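Local coordinates for protein proteasome accessory factor B/C (PafBC) (Paenarthrobacter aurescens, PDB 6SJ9) that probably regulates transcription in the bacterial DNA damage response, combining winged helix-turn-helix modules with WYL domains in one chain, at residues G21-V26 against S76-I81; L88-L93 against P422-E427. All coordinates share one frame; numbering follows the deposited sequence.

Interaction 1. Residues G21-V26 against S76-I81; sequences GLPRAV and SARYRI. With K (potassium ion), chain C.
Arg78 folds its side chain back over the start of 21-26, with one face of its guanidinium against Pro23 CD. The contact is the pairing of two strands in the small three-stranded antiparallel sheet of an N-terminal winged helix-turn-helix, as expected of a regulator of this fold. The short strand at 22-23 pairs with strand 78-80, whose far edge pairs with strand 61-63.

Leu22 and Tyr79 form a hydrogen-bonded antiparallel pair. Leu22 N donates a hydrogen bond to Tyr79 O at 2.8 Å. Tyr79 N returns a bond of 2.7 Å to Leu22 O. CA-H...O contacts flank these bonds, among them Pro23 CA to Ala77 O at 3.2 Å. Pro23 is the N-cap residue of helix 24-31, so the strand passes straight into the helix.

Gly21 lies directly against the partner strand. Its CA is 3.3 Å from Tyr79 O in another CA-H...O contact, and its phi is positive (106°). Arg78 bends at chi3 (67°), which turns NE back toward this glycine. Arg78 NH2 then lies 3.2 Å from Gly21 O.

The Tyr79 ring has Arg24 N near its plane, at the edge, and meets Phe46 edge-to-face. Arg24 and Arg80 send their charged ends elsewhere, to Asp39 and Glu61. Beyond the paired part, the chain reaches a potassium site completed by the carbonyl oxygens of Leu16, Thr18, Lys83 and Ser85. Ile81 O binds the potassium ion at 2.7 Å.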
ATOM      1  N   GLY A  21      -3.993  15.739  34.508  1.00 73.16           N
ATOM      2  CA  GLY A  21      -2.627  15.400  34.868  1.00 72.30           C
ATOM      3  C   GLY A  21      -2.633  14.300  35.909  1.00 72.42           C
ATOM      4  O   GLY A  21      -3.463  14.282  36.826  1.00 72.18           O
ATOM      5  N   LEU A  22      -1.715  13.357  35.751  1.00 71.31           N
ATOM      6  CA  LEU A  22      -1.633  12.216  36.636  1.00 69.73           C
ATOM      7  C   LEU A  22      -0.437  12.370  37.553  1.00 72.99           C
ATOM      8  O   LEU A  22       0.673  12.666  37.079  1.00 71.58           O
ATOM      9  CB  LEU A  22      -1.487  10.918  35.837  1.00 65.59           C
ATOM     10  CG  LEU A  22      -2.711  10.494  35.032  1.00 63.58           C
ATOM     11  CD1 LEU A  22      -2.462   9.171  34.333  1.00 58.51           C
ATOM     12  CD2 LEU A  22      -3.916  10.454  35.941  1.00 65.54           C
ATOM     13  N   PRO A  23      -0.607  12.115  38.847  1.00 76.61           N
ATOM     14  CA  PRO A  23       0.538  12.141  39.766  1.00 82.33           C
ATOM     15  C   PRO A  23       1.336  10.847  39.653  1.00 81.57           C
ATOM     16  O   PRO A  23       0.850   9.832  39.151  1.00 74.27           O
ATOM     17  CB  PRO A  23      -0.109  12.299  41.152  1.00 82.97           C
ATOM     18  CG  PRO A  23      -1.498  11.662  40.984  1.00 79.91           C
ATOM     19  CD  PRO A  23      -1.889  11.827  39.517  1.00 75.00           C
ATOM     20  N   ARG A  24       2.584  10.902  40.136  1.00 89.16           N
ATOM     21  CA  ARG A  24       3.496   9.774  39.951  1.00 88.76           C
ATOM     22  C   ARG A  24       2.954   8.479  40.541  1.00 83.81           C
ATOM     23  O   ARG A  24       3.194   7.398  39.979  1.00 79.72           O
ATOM     24  CB  ARG A  24       4.849  10.047  40.610  1.00 97.75           C
ATOM     25  CG  ARG A  24       5.821   8.910  40.348  1.00103.19           C
ATOM     26  CD  ARG A  24       7.024   8.914  41.270  1.00109.58           C
ATOM     27  NE  ARG A  24       8.053   9.869  40.908  1.00114.16           N
ATOM     28  CZ  ARG A  24       9.213   9.949  41.542  1.00118.47           C
ATOM     29  NH1 ARG A  24       9.462   9.128  42.555  1.00119.45           N
ATOM     30  NH2 ARG A  24      10.122  10.832  41.157  1.00121.46           N
ATOM     31  N   ALA A  25       2.226   8.567  41.662  1.00 83.84           N
ATOM     32  CA  ALA A  25       1.685   7.372  42.298  1.00 84.38           C
ATOM     33  C   ALA A  25       0.711   6.643  41.383  1.00 81.56           C
ATOM     34  O   ALA A  25       0.724   5.410  41.306  1.00 84.12           O
ATOM     35  CB  ALA A  25       1.009   7.745  43.620  1.00 86.62           C
ATOM     36  N   VAL A  26      -0.156   7.383  40.694  1.00 77.76           N
ATOM     37  CA  VAL A  26      -1.107   6.739  39.791  1.00 74.94           C
ATOM     38  C   VAL A  26      -0.378   6.121  38.595  1.00 74.39           C
ATOM     39  O   VAL A  26      -0.712   5.013  38.153  1.00 72.80           O
ATOM     40  CB  VAL A  26      -2.189   7.745  39.356  1.00 74.35           C
ATOM     41  CG1 VAL A  26      -3.129   7.103  38.368  1.00 71.14           C
ATOM     42  CG2 VAL A  26      -2.953   8.269  40.568  1.00 77.40           C
ATOM     43  N   SER A  76       4.286  15.677  44.735  1.00136.31           N
ATOM     44  CA  SER A  76       3.121  16.528  44.557  1.00134.12           C
ATOM     45  C   SER A  76       2.847  16.847  43.090  1.00130.50           C
ATOM     46  O   SER A  76       1.865  17.533  42.793  1.00131.87           O
ATOM     47  CB  SER A  76       3.296  17.830  45.352  1.00139.90           C
ATOM     48  OG  SER A  76       4.409  18.581  44.888  1.00142.25           O
ATOM     49  N   ALA A  77       3.672  16.355  42.171  1.00127.21           N
ATOM     50  CA  ALA A  77       3.574  16.738  40.772  1.00112.28           C
ATOM     51  C   ALA A  77       2.601  15.845  40.012  1.00 96.34           C
ATOM     52  O   ALA A  77       2.437  14.660  40.314  1.00 91.96           O
ATOM     53  CB  ALA A  77       4.946  16.687  40.101  1.00104.30           C
ATOM     54  N   ARG A  78       1.934  16.455  39.034  1.00 83.63           N
ATOM     55  CA  ARG A  78       1.046  15.786  38.090  1.00 78.82           C
ATOM     56  C   ARG A  78       1.591  15.985  36.669  1.00 73.04           C
ATOM     57  O   ARG A  78       2.178  17.029  36.362  1.00 73.87           O
ATOM     58  CB  ARG A  78      -0.387  16.286  38.260  1.00 84.18           C
ATOM     59  CG  ARG A  78      -0.802  16.255  39.737  1.00 91.84           C
ATOM     60  CD  ARG A  78      -1.995  17.131  40.046  1.00 98.68           C
ATOM     61  NE  ARG A  78      -3.202  16.607  39.405  1.00101.04           N
ATOM     62  CZ  ARG A  78      -4.067  15.776  39.987  1.00102.36           C
ATOM     63  NH1 ARG A  78      -3.874  15.360  41.238  1.00101.84           N
ATOM     64  NH2 ARG A  78      -5.130  15.355  39.308  1.00102.50           N
ATOM     65  N   TYR A  79       1.451  14.966  35.821  1.00 65.62           N
ATOM     66  CA  TYR A  79       2.049  14.960  34.485  1.00 64.90           C
ATOM     67  C   TYR A  79       1.008  14.734  33.396  1.00 62.90           C
ATOM     68  O   TYR A  79       0.032  14.011  33.604  1.00 65.94           O
ATOM     69  CB  TYR A  79       3.109  13.871  34.350  1.00 58.58           C
ATOM     70  CG  TYR A  79       4.207  13.914  35.372  1.00 61.03           C
ATOM     71  CD1 TYR A  79       5.326  14.723  35.188  1.00 61.85           C
ATOM     72  CD2 TYR A  79       4.135  13.145  36.529  1.00 61.43           C
ATOM     73  CE1 TYR A  79       6.345  14.747  36.115  1.00 64.86           C
ATOM     74  CE2 TYR A  79       5.163  13.184  37.485  1.00 66.37           C
ATOM     75  CZ  TYR A  79       6.264  13.981  37.263  1.00 69.97           C
ATOM     76  OH  TYR A  79       7.292  14.030  38.201  1.00 78.44           O
ATOM     77  N   ARG A  80       1.216  15.358  32.237  1.00 60.04           N
ATOM     78  CA  ARG A  80       0.311  15.129  31.113  1.00 60.98           C
ATOM     79  C   ARG A  80       0.996  15.499  29.809  1.00 58.65           C
ATOM     80  O   ARG A  80       1.999  16.218  29.782  1.00 55.97           O
ATOM     81  CB  ARG A  80      -0.995  15.908  31.241  1.00 66.66           C
ATOM     82  CG  ARG A  80      -0.914  17.322  30.828  1.00 71.34           C
ATOM     83  CD  ARG A  80      -2.253  18.025  31.038  1.00 75.00           C
ATOM     84  NE  ARG A  80      -2.115  19.462  30.785  1.00 79.37           N
ATOM     85  CZ  ARG A  80      -3.110  20.345  30.834  1.00 83.75           C
ATOM     86  NH1 ARG A  80      -4.346  19.948  31.133  1.00 83.08           N
ATOM     87  NH2 ARG A  80      -2.859  21.630  30.591  1.00 87.84           N
ATOM     88  N   ILE A  81       0.454  14.963  28.737  1.00 52.74           N
ATOM     89  CA  ILE A  81       0.890  15.244  27.384  1.00 57.42           C
ATOM     90  C   ILE A  81      -0.316  15.724  26.579  1.00 58.04           C
ATOM     91  O   ILE A  81      -1.427  15.204  26.739  1.00 57.33           O
ATOM     92  CB  ILE A  81       1.492  13.975  26.718  1.00 58.97           C
ATOM     93  CG1 ILE A  81       2.751  13.492  27.429  1.00 50.45           C
ATOM     94  CG2 ILE A  81       1.824  14.259  25.263  1.00 60.81           C
ATOM     95  CD1 ILE A  81       3.315  12.196  26.836  1.00 52.74           C
TER
HETATM   96  K     K C 701      -3.972  15.229  27.627  1.00 52.89           K

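Interaction 2. Residues L88-L93 against P422-E427; sequences LPDVSL and PVRFSE
Asp90 and Arg424 lie side by side on one face of a two-stranded antiparallel ribbon, pointing the same way. The ribbon pairs strand 90-93 with strand 421-424, which belongs to the PafC helix-turn-helix region, so it joins parts of the chain more than 300 residues apart.

Val91 and Val423 are a hydrogen-bonded pair, with Val91 N to Val423 O at 3.0 Å and Val423 N to Val91 O at 2.9 Å. Past the end of the ribbon, Phe425 N adds a bond to Pro89 O at 2.9 Å.

The ionic contact is a salt bridge on an exposed face. Arg424 NE reaches the syn lone pair of Asp90 OD2 at 2.8 Å. NH1 adds weak bonds to both carboxylate oxygens. The two planes are 42° apart, so carboxylate and guanidinium do not lie flat together. Arg424 CG is anti to the backbone N (chi1 176°), and the bend at chi3 (-54°) sets NE beside the carboxylate.

Val91 and Val423 lie on the other face, and Phe425, just past the strand, packs with them. Leu465 of helix 457-469 and Leu101 of helix 95-118 also touch Phe425. Val423 CG1 sits over one face of this ring, offset toward the rim. Val91 CG2 comes in at the ring edge, in plane, 4.0 Å from Phe425 CE2.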
ATOM      1  N   LEU A  88      -2.148  13.766  19.565  1.00 53.58           N
ATOM      2  CA  LEU A  88      -1.193  14.705  18.960  1.00 53.80           C
ATOM      3  C   LEU A  88      -1.154  14.445  17.455  1.00 52.70           C
ATOM      4  O   LEU A  88      -0.343  13.646  16.967  1.00 53.79           O
ATOM      5  CB  LEU A  88       0.178  14.550  19.610  1.00 53.18           C
ATOM      6  CG  LEU A  88       0.175  15.181  21.019  1.00 55.52           C
ATOM      7  CD1 LEU A  88       1.404  14.761  21.768  1.00 54.56           C
ATOM      8  CD2 LEU A  88       0.094  16.718  21.014  1.00 57.21           C
ATOM      9  N   PRO A  89      -1.986  15.132  16.671  1.00 52.69           N
ATOM     10  CA  PRO A  89      -2.113  14.792  15.238  1.00 49.15           C
ATOM     11  C   PRO A  89      -0.873  15.068  14.415  1.00 49.46           C
ATOM     12  O   PRO A  89      -0.725  14.475  13.316  1.00 48.08           O
ATOM     13  CB  PRO A  89      -3.268  15.699  14.762  1.00 49.89           C
ATOM     14  CG  PRO A  89      -3.938  16.150  15.986  1.00 53.03           C
ATOM     15  CD  PRO A  89      -2.939  16.163  17.093  1.00 52.21           C
ATOM     16  N   ASP A  90       0.023  15.943  14.897  1.00 45.96           N
ATOM     17  CA  ASP A  90       1.155  16.438  14.106  1.00 50.04           C
ATOM     18  C   ASP A  90       2.425  15.711  14.521  1.00 48.74           C
ATOM     19  O   ASP A  90       2.768  15.694  15.712  1.00 50.11           O
ATOM     20  CB  ASP A  90       1.350  17.953  14.289  1.00 57.39           C
ATOM     21  CG  ASP A  90       0.130  18.740  13.889  1.00 64.12           C
ATOM     22  OD1 ASP A  90      -0.324  19.589  14.683  1.00 72.78           O
ATOM     23  OD2 ASP A  90      -0.394  18.507  12.791  1.00 68.21           O
ATOM     24  N   VAL A  91       3.097  15.077  13.560  1.00 49.43           N
ATOM     25  CA  VAL A  91       4.349  14.371  13.818  1.00 48.54           C
ATOM     26  C   VAL A  91       5.360  14.794  12.758  1.00 50.24           C
ATOM     27  O   VAL A  91       4.997  15.146  11.634  1.00 52.58           O
ATOM     28  CB  VAL A  91       4.197  12.818  13.821  1.00 45.84           C
ATOM     29  CG1 VAL A  91       3.037  12.335  14.734  1.00 45.09           C
ATOM     30  CG2 VAL A  91       4.011  12.275  12.428  1.00 44.84           C
ATOM     31  N   SER A  92       6.632  14.790  13.127  1.00 50.97           N
ATOM     32  CA  SER A  92       7.708  15.043  12.186  1.00 54.60           C
ATOM     33  C   SER A  92       8.400  13.739  11.910  1.00 50.74           C
ATOM     34  O   SER A  92       8.873  13.084  12.842  1.00 51.73           O
ATOM     35  CB  SER A  92       8.714  16.044  12.723  1.00 57.61           C
ATOM     36  OG  SER A  92       8.007  17.159  13.170  1.00 61.45           O
ATOM     37  N   LEU A  93       8.491  13.380  10.640  1.00 48.03           N
ATOM     38  CA  LEU A  93       8.998  12.074  10.268  1.00 47.37           C
ATOM     39  C   LEU A  93      10.336  12.222   9.574  1.00 50.39           C
ATOM     40  O   LEU A  93      10.518  13.128   8.766  1.00 50.22           O
ATOM     41  CB  LEU A  93       8.001  11.349   9.346  1.00 51.40           C
ATOM     42  CG  LEU A  93       6.663  11.006  10.009  1.00 53.65           C
ATOM     43  CD1 LEU A  93       5.746  10.252   9.059  1.00 53.02           C
ATOM     44  CD2 LEU A  93       6.928  10.194  11.276  1.00 49.99           C
ATOM     45  N   PRO A 422       6.505  18.034   8.609  1.00 98.58           N
ATOM     46  CA  PRO A 422       5.439  17.713   9.559  1.00 89.59           C
ATOM     47  C   PRO A 422       4.275  17.163   8.766  1.00 80.74           C
ATOM     48  O   PRO A 422       4.047  17.521   7.607  1.00 83.35           O
ATOM     49  CB  PRO A 422       5.100  19.063  10.204  1.00 92.68           C
ATOM     50  CG  PRO A 422       6.327  19.896   9.985  1.00 95.92           C
ATOM     51  CD  PRO A 422       6.853  19.466   8.639  1.00 97.56           C
ATOM     52  N   VAL A 423       3.600  16.212   9.368  1.00 67.05           N
ATOM     53  CA  VAL A 423       2.443  15.598   8.768  1.00 61.76           C
ATOM     54  C   VAL A 423       1.350  15.551   9.815  1.00 60.55           C
ATOM     55  O   VAL A 423       1.630  15.317  10.995  1.00 57.55           O
ATOM     56  CB  VAL A 423       2.782  14.165   8.275  1.00 61.33           C
ATOM     57  CG1 VAL A 423       1.513  13.443   7.809  1.00 59.05           C
ATOM     58  CG2 VAL A 423       3.874  14.196   7.211  1.00 60.82           C
ATOM     59  N   ARG A 424       0.120  15.812   9.391  1.00 58.41           N
ATOM     60  CA  ARG A 424      -1.029  15.726  10.252  1.00 55.99           C
ATOM     61  C   ARG A 424      -1.752  14.448   9.882  1.00 55.09           C
ATOM     62  O   ARG A 424      -1.944  14.173   8.700  1.00 60.15           O
ATOM     63  CB  ARG A 424      -1.944  16.935  10.092  1.00 59.21           C
ATOM     64  CG  ARG A 424      -3.222  16.829  10.908  1.00 60.41           C
ATOM     65  CD  ARG A 424      -3.870  18.183  11.137  1.00 63.71           C
ATOM     66  NE  ARG A 424      -2.907  19.102  11.730  1.00 69.15           N
ATOM     67  CZ  ARG A 424      -3.226  20.296  12.255  1.00 75.37           C
ATOM     68  NH1 ARG A 424      -2.286  21.086  12.768  1.00 75.33           N
ATOM     69  NH2 ARG A 424      -4.490  20.700  12.274  1.00 77.65           N
ATOM     70  N   PHE A 425      -2.140  13.673  10.875  1.00 52.61           N
ATOM     71  CA  PHE A 425      -2.976  12.507  10.677  1.00 51.75           C
ATOM     72  C   PHE A 425      -4.230  12.686  11.503  1.00 48.88           C
ATOM     73  O   PHE A 425      -4.155  13.075  12.665  1.00 51.22           O
ATOM     74  CB  PHE A 425      -2.274  11.210  11.090  1.00 50.23           C
ATOM     75  CG  PHE A 425      -1.077  10.857  10.243  1.00 46.79           C
ATOM     76  CD1 PHE A 425      -1.228  10.213   9.024  1.00 45.79           C
ATOM     77  CD2 PHE A 425       0.192  11.158  10.671  1.00 46.16           C
ATOM     78  CE1 PHE A 425      -0.102   9.865   8.229  1.00 42.21           C
ATOM     79  CE2 PHE A 425       1.314  10.819   9.905  1.00 44.85           C
ATOM     80  CZ  PHE A 425       1.169  10.170   8.694  1.00 45.52           C
ATOM     81  N   SER A 426      -5.372  12.347  10.929  1.00 49.23           N
ATOM     82  CA  SER A 426      -6.558  12.193  11.753  1.00 50.42           C
ATOM     83  C   SER A 426      -6.446  10.916  12.605  1.00 53.39           C
ATOM     84  O   SER A 426      -5.580  10.042  12.389  1.00 52.61           O
ATOM     85  CB  SER A 426      -7.796  12.097  10.866  1.00 55.72           C
ATOM     86  OG  SER A 426      -7.676  10.962   9.975  1.00 58.83           O
ATOM     87  N   GLU A 427      -7.380  10.786  13.547  1.00 46.68           N
ATOM     88  CA  GLU A 427      -7.443   9.590  14.364  1.00 50.42           C
ATOM     89  C   GLU A 427      -7.556   8.343  13.490  1.00 55.74           C
ATOM     90  O   GLU A 427      -6.816   7.372  13.681  1.00 53.40           O
ATOM     91  CB  GLU A 427      -8.606   9.696  15.351  1.00 49.97           C
ATOM     92  CG  GLU A 427      -8.712   8.477  16.269  1.00 54.06           C
ATOM     93  CD  GLU A 427      -9.772   8.618  17.346  1.00 60.59           C
ATOM     94  OE1 GLU A 427     -10.289   9.718  17.544  1.00 64.49           O
ATOM     95  OE2 GLU A 427     -10.096   7.623  18.006  1.00 63.66           O
TER

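Both contacts are antiparallel strand pairings, each partly buried. Interaction 1 stays within the N-terminal winged helix-turn-helix and pairs elements 50 residues apart, far from the centre of the chain. Interaction 2 lies nearer that centre and ties segment 88-93 to the PafC helix-turn-helix region. Strands 78-80 and 90-93 follow each other in the chain, and the two contacts touch where Ile81 CG2 packs on Leu88 CD1 at 3.6 Å. Their chemistry differs. Interaction 1 is held across its strands by backbone bonds, with no salt bridge between its segments. Interaction 2 adds a cross-strand ion pair on an exposed face and an apolar contact on buried side chains.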